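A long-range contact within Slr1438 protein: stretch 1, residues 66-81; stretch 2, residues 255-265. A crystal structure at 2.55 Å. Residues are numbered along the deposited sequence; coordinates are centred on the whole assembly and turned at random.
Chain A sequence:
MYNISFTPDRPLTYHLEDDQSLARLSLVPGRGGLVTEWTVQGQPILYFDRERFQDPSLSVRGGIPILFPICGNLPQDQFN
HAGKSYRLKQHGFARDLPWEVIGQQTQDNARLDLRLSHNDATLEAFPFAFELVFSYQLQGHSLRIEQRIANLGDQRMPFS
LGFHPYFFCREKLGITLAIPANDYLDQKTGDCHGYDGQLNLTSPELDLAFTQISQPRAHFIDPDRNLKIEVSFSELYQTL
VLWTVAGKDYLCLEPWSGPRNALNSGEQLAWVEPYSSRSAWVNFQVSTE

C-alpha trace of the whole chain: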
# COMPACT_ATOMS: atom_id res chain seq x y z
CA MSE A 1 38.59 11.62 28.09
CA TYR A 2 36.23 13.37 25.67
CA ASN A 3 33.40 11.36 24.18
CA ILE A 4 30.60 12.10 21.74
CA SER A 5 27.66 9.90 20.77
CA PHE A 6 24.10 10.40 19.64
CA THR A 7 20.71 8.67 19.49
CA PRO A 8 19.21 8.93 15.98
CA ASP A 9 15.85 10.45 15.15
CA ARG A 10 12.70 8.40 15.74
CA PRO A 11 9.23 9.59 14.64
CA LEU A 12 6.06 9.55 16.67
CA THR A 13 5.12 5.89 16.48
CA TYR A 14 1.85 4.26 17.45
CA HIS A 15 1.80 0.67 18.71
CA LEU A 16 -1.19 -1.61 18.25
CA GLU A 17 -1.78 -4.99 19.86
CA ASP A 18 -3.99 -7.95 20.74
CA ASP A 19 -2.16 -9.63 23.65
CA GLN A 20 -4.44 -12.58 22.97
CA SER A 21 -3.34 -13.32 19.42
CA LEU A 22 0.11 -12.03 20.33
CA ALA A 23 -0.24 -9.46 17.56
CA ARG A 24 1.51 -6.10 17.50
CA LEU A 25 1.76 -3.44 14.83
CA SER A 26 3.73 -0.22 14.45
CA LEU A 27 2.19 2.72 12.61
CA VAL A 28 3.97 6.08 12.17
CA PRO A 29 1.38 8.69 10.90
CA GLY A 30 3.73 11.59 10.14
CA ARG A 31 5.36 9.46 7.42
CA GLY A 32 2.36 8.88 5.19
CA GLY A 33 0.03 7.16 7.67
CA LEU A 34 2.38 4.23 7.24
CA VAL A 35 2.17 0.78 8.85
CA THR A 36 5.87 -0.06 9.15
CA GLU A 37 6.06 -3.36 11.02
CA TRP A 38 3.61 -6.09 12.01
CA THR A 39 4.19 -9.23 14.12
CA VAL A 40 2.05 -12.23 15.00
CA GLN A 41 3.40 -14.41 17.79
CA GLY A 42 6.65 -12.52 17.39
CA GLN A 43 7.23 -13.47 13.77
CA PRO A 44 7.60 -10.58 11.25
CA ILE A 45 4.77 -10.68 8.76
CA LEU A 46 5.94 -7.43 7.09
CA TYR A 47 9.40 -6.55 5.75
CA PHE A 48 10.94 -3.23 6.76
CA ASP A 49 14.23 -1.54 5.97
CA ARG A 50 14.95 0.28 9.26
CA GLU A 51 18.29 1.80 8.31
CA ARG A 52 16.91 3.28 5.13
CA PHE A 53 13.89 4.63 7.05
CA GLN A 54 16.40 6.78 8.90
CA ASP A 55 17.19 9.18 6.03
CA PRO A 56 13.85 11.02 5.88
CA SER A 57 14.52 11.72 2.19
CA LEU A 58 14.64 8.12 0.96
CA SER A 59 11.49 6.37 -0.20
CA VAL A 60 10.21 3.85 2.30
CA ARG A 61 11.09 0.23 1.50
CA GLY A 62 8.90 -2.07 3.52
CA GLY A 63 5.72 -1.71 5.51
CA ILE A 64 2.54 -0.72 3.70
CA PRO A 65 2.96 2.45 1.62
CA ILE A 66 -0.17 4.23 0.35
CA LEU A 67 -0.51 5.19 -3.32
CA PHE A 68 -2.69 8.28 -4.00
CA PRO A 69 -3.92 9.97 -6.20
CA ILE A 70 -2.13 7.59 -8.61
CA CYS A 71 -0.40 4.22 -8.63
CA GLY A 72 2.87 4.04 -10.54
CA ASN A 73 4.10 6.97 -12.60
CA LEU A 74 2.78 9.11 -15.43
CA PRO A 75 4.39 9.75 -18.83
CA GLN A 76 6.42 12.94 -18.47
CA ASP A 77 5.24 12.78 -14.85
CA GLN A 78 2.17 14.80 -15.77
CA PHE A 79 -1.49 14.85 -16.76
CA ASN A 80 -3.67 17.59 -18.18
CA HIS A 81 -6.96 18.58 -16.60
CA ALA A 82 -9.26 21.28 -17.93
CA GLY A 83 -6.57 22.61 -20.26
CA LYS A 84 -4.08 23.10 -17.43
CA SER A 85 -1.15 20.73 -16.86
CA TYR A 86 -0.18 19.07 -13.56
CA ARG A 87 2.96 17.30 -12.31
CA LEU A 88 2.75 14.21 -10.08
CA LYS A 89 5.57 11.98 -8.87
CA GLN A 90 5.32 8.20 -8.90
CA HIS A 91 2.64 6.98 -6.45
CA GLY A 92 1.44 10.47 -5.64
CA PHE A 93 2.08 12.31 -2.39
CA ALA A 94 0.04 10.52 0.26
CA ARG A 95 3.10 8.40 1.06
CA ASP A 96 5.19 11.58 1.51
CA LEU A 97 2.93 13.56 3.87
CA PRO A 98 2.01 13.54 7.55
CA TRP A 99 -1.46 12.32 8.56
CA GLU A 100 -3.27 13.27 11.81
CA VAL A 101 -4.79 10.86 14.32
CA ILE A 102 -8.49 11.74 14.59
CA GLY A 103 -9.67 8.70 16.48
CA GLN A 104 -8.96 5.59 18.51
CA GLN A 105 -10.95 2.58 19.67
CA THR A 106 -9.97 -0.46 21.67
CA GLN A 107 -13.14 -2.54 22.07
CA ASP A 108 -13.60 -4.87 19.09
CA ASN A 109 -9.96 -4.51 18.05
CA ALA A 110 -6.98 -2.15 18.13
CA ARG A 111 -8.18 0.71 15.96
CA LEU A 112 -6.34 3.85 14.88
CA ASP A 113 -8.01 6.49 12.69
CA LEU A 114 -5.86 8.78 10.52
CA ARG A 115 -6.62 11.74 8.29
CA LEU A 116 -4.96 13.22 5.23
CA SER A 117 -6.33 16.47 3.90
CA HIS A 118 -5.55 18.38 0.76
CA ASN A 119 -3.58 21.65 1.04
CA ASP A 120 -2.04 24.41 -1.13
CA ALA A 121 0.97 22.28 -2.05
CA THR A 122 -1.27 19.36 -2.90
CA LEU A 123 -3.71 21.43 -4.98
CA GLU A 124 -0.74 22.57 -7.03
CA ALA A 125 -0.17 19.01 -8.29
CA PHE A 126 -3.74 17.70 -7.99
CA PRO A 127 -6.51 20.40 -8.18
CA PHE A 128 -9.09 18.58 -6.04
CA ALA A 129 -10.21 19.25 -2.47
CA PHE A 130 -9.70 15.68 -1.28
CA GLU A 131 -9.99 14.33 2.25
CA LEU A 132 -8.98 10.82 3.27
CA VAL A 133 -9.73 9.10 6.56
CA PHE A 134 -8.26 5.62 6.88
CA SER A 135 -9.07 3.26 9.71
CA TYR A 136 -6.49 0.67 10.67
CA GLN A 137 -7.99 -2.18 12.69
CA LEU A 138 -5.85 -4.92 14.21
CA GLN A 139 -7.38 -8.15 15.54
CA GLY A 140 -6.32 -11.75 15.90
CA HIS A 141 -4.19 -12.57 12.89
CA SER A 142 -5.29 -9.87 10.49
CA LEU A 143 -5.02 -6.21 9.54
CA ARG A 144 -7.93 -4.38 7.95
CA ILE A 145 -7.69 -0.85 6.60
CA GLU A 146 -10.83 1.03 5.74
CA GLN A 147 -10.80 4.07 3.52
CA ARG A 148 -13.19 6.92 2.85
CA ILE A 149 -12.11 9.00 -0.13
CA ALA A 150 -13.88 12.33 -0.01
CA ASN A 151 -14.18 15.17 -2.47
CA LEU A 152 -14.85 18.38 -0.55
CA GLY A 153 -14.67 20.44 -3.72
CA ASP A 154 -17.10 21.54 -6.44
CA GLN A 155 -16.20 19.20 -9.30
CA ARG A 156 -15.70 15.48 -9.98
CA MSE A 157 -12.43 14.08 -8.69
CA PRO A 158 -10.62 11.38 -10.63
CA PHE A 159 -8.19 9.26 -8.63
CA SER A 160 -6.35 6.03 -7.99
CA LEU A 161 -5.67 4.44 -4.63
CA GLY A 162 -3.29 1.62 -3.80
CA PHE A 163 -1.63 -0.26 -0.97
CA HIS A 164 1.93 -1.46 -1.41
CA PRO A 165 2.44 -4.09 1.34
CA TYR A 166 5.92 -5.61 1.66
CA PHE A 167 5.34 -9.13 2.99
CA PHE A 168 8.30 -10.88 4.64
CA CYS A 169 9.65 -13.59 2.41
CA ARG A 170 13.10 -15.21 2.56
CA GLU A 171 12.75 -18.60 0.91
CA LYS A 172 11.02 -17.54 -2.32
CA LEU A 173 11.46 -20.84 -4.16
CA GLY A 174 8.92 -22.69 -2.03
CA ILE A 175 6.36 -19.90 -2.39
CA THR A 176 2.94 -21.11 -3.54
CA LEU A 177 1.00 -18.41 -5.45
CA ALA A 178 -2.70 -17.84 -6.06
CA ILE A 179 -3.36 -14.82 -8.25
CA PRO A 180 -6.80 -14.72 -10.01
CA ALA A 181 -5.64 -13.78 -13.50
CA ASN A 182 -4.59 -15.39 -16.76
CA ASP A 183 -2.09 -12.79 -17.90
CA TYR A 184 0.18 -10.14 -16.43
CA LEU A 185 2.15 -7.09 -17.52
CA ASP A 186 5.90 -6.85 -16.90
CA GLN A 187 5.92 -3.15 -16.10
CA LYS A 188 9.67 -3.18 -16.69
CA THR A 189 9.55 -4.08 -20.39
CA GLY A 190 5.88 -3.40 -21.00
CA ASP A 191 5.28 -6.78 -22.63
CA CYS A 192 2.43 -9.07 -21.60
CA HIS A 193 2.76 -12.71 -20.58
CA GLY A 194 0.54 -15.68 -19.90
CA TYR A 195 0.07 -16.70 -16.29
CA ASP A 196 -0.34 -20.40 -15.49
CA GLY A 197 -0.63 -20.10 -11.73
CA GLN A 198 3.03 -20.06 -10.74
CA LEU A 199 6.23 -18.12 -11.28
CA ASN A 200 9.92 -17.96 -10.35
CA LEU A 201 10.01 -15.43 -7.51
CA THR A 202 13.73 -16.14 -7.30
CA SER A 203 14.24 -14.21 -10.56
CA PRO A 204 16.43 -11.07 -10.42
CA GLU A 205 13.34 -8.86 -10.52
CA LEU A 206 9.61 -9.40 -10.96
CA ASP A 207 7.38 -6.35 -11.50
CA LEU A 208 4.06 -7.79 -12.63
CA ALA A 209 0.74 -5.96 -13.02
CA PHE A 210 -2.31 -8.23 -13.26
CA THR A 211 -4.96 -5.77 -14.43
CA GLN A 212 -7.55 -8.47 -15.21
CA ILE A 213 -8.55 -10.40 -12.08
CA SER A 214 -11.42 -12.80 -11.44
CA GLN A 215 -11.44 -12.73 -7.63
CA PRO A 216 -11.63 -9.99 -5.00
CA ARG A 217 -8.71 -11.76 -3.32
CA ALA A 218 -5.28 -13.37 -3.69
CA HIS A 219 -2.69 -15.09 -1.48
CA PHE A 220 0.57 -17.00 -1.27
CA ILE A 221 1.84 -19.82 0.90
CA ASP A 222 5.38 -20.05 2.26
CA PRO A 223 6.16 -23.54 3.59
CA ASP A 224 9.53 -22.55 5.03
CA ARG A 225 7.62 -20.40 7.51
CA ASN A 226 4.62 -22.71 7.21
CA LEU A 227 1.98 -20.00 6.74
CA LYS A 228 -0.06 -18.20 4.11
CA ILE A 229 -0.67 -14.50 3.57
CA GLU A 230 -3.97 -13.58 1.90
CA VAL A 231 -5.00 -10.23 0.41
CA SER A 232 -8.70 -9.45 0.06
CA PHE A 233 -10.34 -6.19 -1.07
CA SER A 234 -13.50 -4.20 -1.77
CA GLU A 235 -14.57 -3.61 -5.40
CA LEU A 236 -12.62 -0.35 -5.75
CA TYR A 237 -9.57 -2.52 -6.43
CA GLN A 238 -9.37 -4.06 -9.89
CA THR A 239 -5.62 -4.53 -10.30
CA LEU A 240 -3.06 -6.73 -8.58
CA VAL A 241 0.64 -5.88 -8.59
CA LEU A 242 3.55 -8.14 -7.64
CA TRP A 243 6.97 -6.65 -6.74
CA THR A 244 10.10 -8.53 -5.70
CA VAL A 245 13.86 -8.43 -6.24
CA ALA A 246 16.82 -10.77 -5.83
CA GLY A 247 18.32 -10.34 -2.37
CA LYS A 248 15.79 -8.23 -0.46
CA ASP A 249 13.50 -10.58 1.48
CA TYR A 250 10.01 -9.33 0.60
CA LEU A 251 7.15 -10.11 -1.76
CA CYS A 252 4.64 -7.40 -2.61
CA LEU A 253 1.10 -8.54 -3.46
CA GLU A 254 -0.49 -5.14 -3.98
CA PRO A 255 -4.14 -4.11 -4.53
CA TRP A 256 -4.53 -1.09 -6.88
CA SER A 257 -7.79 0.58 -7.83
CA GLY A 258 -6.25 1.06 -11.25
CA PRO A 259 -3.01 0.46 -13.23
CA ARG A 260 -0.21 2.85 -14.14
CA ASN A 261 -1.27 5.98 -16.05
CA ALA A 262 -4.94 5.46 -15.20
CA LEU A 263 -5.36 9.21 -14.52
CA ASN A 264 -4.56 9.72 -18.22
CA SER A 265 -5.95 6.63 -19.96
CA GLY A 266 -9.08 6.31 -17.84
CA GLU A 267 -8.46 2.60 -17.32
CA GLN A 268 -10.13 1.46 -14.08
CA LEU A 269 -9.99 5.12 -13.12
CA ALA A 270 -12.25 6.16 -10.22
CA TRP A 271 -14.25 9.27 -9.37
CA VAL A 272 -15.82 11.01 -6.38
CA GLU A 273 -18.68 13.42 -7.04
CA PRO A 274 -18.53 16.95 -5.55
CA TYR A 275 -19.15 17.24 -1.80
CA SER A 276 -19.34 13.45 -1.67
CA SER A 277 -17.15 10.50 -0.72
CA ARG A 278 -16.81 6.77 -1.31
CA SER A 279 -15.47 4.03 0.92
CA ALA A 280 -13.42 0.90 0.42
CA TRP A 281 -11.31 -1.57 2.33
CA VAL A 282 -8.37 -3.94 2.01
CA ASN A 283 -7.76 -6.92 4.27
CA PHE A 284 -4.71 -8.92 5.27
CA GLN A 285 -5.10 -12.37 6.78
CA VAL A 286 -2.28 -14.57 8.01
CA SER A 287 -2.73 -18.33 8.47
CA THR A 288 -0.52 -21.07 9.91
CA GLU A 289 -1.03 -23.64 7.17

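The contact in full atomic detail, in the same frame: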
# COMPACT_ATOMS: atom_id res chain seq x y z
N ILE A 66 1.10 3.86 0.95
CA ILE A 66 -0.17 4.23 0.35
C ILE A 66 0.06 4.97 -0.95
O ILE A 66 0.87 5.91 -1.00
CB ILE A 66 -0.96 5.13 1.33
CG1 ILE A 66 -1.21 4.36 2.62
CG2 ILE A 66 -2.26 5.61 0.69
CD1 ILE A 66 -1.78 5.20 3.73
N LEU A 67 -0.65 4.56 -2.00
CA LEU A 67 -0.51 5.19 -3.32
C LEU A 67 -1.75 6.03 -3.66
O LEU A 67 -2.85 5.48 -3.90
CB LEU A 67 -0.29 4.11 -4.39
CG LEU A 67 0.59 2.91 -3.99
CD1 LEU A 67 0.65 1.93 -5.15
CD2 LEU A 67 1.98 3.36 -3.58
N PHE A 68 -1.58 7.35 -3.70
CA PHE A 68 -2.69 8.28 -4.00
C PHE A 68 -2.16 9.67 -4.38
O PHE A 68 -1.22 10.17 -3.76
CB PHE A 68 -3.59 8.40 -2.76
CG PHE A 68 -4.67 9.44 -2.88
CD1 PHE A 68 -5.92 9.11 -3.39
CD2 PHE A 68 -4.44 10.74 -2.45
CE1 PHE A 68 -6.93 10.06 -3.47
CE2 PHE A 68 -5.44 11.70 -2.53
CZ PHE A 68 -6.69 11.36 -3.04
N PRO A 69 -2.77 10.34 -5.37
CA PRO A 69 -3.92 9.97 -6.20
C PRO A 69 -3.61 9.12 -7.44
O PRO A 69 -4.41 9.07 -8.36
CB PRO A 69 -4.51 11.32 -6.57
CG PRO A 69 -3.26 12.16 -6.76
CD PRO A 69 -2.40 11.75 -5.58
N ILE A 70 -2.44 8.48 -7.48
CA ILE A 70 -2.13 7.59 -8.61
C ILE A 70 -1.25 6.45 -8.14
O ILE A 70 -0.60 6.53 -7.08
CB ILE A 70 -1.35 8.28 -9.79
CG1 ILE A 70 0.06 8.66 -9.34
CG2 ILE A 70 -2.14 9.46 -10.33
CD1 ILE A 70 0.97 9.19 -10.45
N CYS A 71 -1.24 5.37 -8.92
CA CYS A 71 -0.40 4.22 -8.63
C CYS A 71 0.58 4.17 -9.81
O CYS A 71 0.19 4.25 -10.98
CB CYS A 71 -1.25 2.95 -8.55
SG CYS A 71 -2.55 3.00 -7.27
N GLY A 72 1.87 4.06 -9.50
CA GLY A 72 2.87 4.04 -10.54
C GLY A 72 3.19 5.46 -10.96
O GLY A 72 2.92 6.42 -10.23
N ASN A 73 3.75 5.63 -12.15
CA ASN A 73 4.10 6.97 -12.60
C ASN A 73 3.28 7.37 -13.81
O ASN A 73 2.48 6.58 -14.33
CB ASN A 73 5.58 7.02 -12.94
CG ASN A 73 5.93 6.02 -14.00
OD1 ASN A 73 5.55 6.18 -15.16
ND2 ASN A 73 6.64 4.95 -13.62
N LEU A 74 3.48 8.60 -14.26
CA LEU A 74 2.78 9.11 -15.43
C LEU A 74 3.81 9.50 -16.48
O LEU A 74 4.93 9.89 -16.16
CB LEU A 74 1.93 10.34 -15.07
CG LEU A 74 0.86 10.21 -13.98
CD1 LEU A 74 0.16 11.57 -13.77
CD2 LEU A 74 -0.16 9.15 -14.37
N PRO A 75 3.45 9.38 -17.77
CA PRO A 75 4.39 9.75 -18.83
C PRO A 75 4.71 11.23 -18.66
O PRO A 75 3.81 12.06 -18.54
CB PRO A 75 3.59 9.49 -20.11
CG PRO A 75 2.63 8.42 -19.70
CD PRO A 75 2.19 8.87 -18.33
N GLN A 76 6.00 11.55 -18.63
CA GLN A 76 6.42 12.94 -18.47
C GLN A 76 6.08 13.40 -17.05
O GLN A 76 6.22 14.58 -16.72
CB GLN A 76 5.70 13.88 -19.46
CG GLN A 76 5.48 13.36 -20.88
CD GLN A 76 6.77 13.04 -21.60
OE1 GLN A 76 7.34 11.96 -21.42
NE2 GLN A 76 7.25 13.98 -22.40
N ASP A 77 5.62 12.46 -16.22
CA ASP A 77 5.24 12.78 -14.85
C ASP A 77 4.15 13.84 -14.80
O ASP A 77 4.12 14.66 -13.88
CB ASP A 77 6.47 13.24 -14.05
CG ASP A 77 7.23 12.09 -13.42
OD1 ASP A 77 7.17 10.96 -13.96
OD2 ASP A 77 7.90 12.30 -12.39
N GLN A 78 3.26 13.84 -15.78
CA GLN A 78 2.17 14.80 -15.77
C GLN A 78 0.89 14.33 -16.44
O GLN A 78 0.85 13.30 -17.13
CB GLN A 78 2.61 16.11 -16.43
CG GLN A 78 2.66 16.06 -17.93
CD GLN A 78 3.07 17.38 -18.52
OE1 GLN A 78 4.11 17.93 -18.17
NE2 GLN A 78 2.25 17.91 -19.42
N PHE A 79 -0.17 15.10 -16.20
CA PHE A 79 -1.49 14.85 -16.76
C PHE A 79 -2.18 16.20 -16.89
O PHE A 79 -1.99 17.09 -16.06
CB PHE A 79 -2.33 13.93 -15.87
CG PHE A 79 -2.82 14.59 -14.61
CD1 PHE A 79 -1.95 14.83 -13.55
CD2 PHE A 79 -4.16 14.94 -14.48
CE1 PHE A 79 -2.40 15.42 -12.38
CE2 PHE A 79 -4.62 15.54 -13.30
CZ PHE A 79 -3.74 15.78 -12.25
N ASN A 80 -2.96 16.34 -17.95
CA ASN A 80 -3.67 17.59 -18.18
C ASN A 80 -5.08 17.46 -17.64
O ASN A 80 -5.67 16.39 -17.69
CB ASN A 80 -3.73 17.90 -19.68
CG ASN A 80 -2.40 18.37 -20.23
OD1 ASN A 80 -1.35 18.19 -19.60
ND2 ASN A 80 -2.43 18.97 -21.42
N HIS A 81 -5.60 18.55 -17.10
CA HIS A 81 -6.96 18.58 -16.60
C HIS A 81 -7.52 19.96 -16.87
O HIS A 81 -6.95 20.97 -16.44
CB HIS A 81 -7.04 18.30 -15.09
CG HIS A 81 -8.42 18.48 -14.53
ND1 HIS A 81 -9.47 17.64 -14.85
CD2 HIS A 81 -8.93 19.43 -13.72
CE1 HIS A 81 -10.57 18.08 -14.27
NE2 HIS A 81 -10.27 19.16 -13.57
N PRO A 255 -2.83 -4.44 -3.97
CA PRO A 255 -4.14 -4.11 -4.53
C PRO A 255 -4.17 -2.65 -5.00
O PRO A 255 -3.91 -1.74 -4.20
CB PRO A 255 -5.09 -4.38 -3.36
CG PRO A 255 -4.26 -3.98 -2.19
CD PRO A 255 -2.91 -4.58 -2.50
N TRP A 256 -4.46 -2.43 -6.28
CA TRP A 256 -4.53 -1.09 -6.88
C TRP A 256 -5.91 -0.87 -7.45
O TRP A 256 -6.49 -1.79 -8.04
CB TRP A 256 -3.54 -0.97 -8.04
CG TRP A 256 -2.10 -0.88 -7.66
CD1 TRP A 256 -1.54 -1.20 -6.45
CD2 TRP A 256 -1.02 -0.50 -8.51
NE1 TRP A 256 -0.18 -1.04 -6.50
CE2 TRP A 256 0.17 -0.61 -7.76
CE3 TRP A 256 -0.94 -0.07 -9.84
CZ2 TRP A 256 1.42 -0.30 -8.29
CZ3 TRP A 256 0.31 0.23 -10.37
CH2 TRP A 256 1.47 0.11 -9.60
N SER A 257 -6.45 0.33 -7.30
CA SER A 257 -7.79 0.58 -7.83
C SER A 257 -7.69 0.62 -9.35
O SER A 257 -8.65 0.32 -10.08
CB SER A 257 -8.38 1.89 -7.27
OG SER A 257 -7.60 3.02 -7.65
N GLY A 258 -6.50 0.98 -9.82
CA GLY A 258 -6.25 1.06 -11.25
C GLY A 258 -4.77 0.90 -11.55
O GLY A 258 -3.94 1.03 -10.65
N PRO A 259 -4.41 0.63 -12.81
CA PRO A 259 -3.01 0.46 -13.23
C PRO A 259 -2.26 1.77 -13.44
O PRO A 259 -2.79 2.86 -13.22
CB PRO A 259 -3.14 -0.34 -14.52
CG PRO A 259 -4.39 0.23 -15.11
CD PRO A 259 -5.33 0.29 -13.92
N ARG A 260 -1.01 1.67 -13.88
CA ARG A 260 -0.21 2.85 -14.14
C ARG A 260 -0.85 3.68 -15.25
O ARG A 260 -1.41 3.14 -16.20
CB ARG A 260 1.22 2.46 -14.54
CG ARG A 260 2.06 3.65 -14.99
CD ARG A 260 3.53 3.30 -15.18
NE ARG A 260 3.76 2.41 -16.32
CZ ARG A 260 4.96 2.03 -16.74
NH1 ARG A 260 6.05 2.47 -16.11
NH2 ARG A 260 5.09 1.22 -17.78
N ASN A 261 -0.74 5.00 -15.10
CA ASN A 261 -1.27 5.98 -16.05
C ASN A 261 -2.79 5.97 -16.22
O ASN A 261 -3.32 6.37 -17.25
CB ASN A 261 -0.60 5.80 -17.41
CG ASN A 261 -0.70 7.04 -18.27
OD1 ASN A 261 -0.96 6.95 -19.46
ND2 ASN A 261 -0.48 8.21 -17.66
N ALA A 262 -3.48 5.51 -15.19
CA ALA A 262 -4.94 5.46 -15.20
C ALA A 262 -5.56 6.87 -15.23
O ALA A 262 -6.61 7.09 -15.83
CB ALA A 262 -5.43 4.68 -13.98
N LEU A 263 -4.89 7.82 -14.57
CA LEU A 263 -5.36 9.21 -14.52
C LEU A 263 -5.39 9.83 -15.92
O LEU A 263 -6.08 10.82 -16.15
CB LEU A 263 -4.45 10.03 -13.61
CG LEU A 263 -4.91 11.44 -13.19
CD1 LEU A 263 -6.19 11.32 -12.38
CD2 LEU A 263 -3.84 12.13 -12.37
N ASN A 264 -4.63 9.24 -16.84
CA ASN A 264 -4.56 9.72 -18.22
C ASN A 264 -5.32 8.87 -19.23
O ASN A 264 -5.93 9.40 -20.17
CB ASN A 264 -3.10 9.81 -18.69
CG ASN A 264 -2.40 11.04 -18.19
OD1 ASN A 264 -2.89 12.16 -18.36
ND2 ASN A 264 -1.24 10.85 -17.59
N SER A 265 -5.27 7.55 -19.04
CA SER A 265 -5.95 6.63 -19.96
C SER A 265 -7.41 6.42 -19.60
O SER A 265 -8.25 6.19 -20.48
CB SER A 265 -5.25 5.28 -19.97
OG SER A 265 -5.57 4.53 -18.82
O HOH W 1 -0.04 6.63 -12.66

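Segments remote in sequence often pack through side chains and water rather than through a continuous β-ladder, and Slr1438 offers a compact example. Touching residues are at least 184 positions apart in sequence, yet residues 66-81 and 255-265 together bury 690 Å². Stretch 2 leaves a strand, passes through a loop and ends in a short helix, and along that path it meets successive parts of stretch 1.

Trp256, at the end of its strand, offers an indole face to Cys71. Cys71 CB lies 3.5 Å from the centroid of the six-membered ring in a CH-π contact, while Cys71 SG sits 4.2 Å from that of the five-membered ring, so one small side chain covers both rings. Leu67 adds an apolar contact, its CD1 3.7 Å from Trp256 CE2.

At Arg260 the backbones come close, with Gly72 CA 4.9 Å from Arg260 CA. A β-carbon on Gly72 would lie 3.1 Å from Arg260 CB, and its own backbone angles also call for glycine. The approach brings Arg260 CA within 3.5 Å of Cys71 O, a nearly straight CA-H...O contact.

Asn261 follows within a type II turn from Pro259 to Ala262. Its backbone amide is bridged to stretch 1 by a water, which accepts from Asn261 N (3.0 Å) and donates to Cys71 O (2.9 Å) and Asn73 O (3.0 Å). A single molecule thus satisfies three backbone groups.

In the helix, Leu263 is the most extensively covered residue of the contact. Its CD2 stands almost directly over the Phe79 ring, 3.3 Å from the centroid, and also touches Ile70 CG2 at 3.8 Å. Asn264 then supplies the one direct hydrogen bond between the stretches, from its ND2 to Gln78 O (3.3 Å), tying the helix to the backbone of the strand that contains Gln78 beside this apolar cluster.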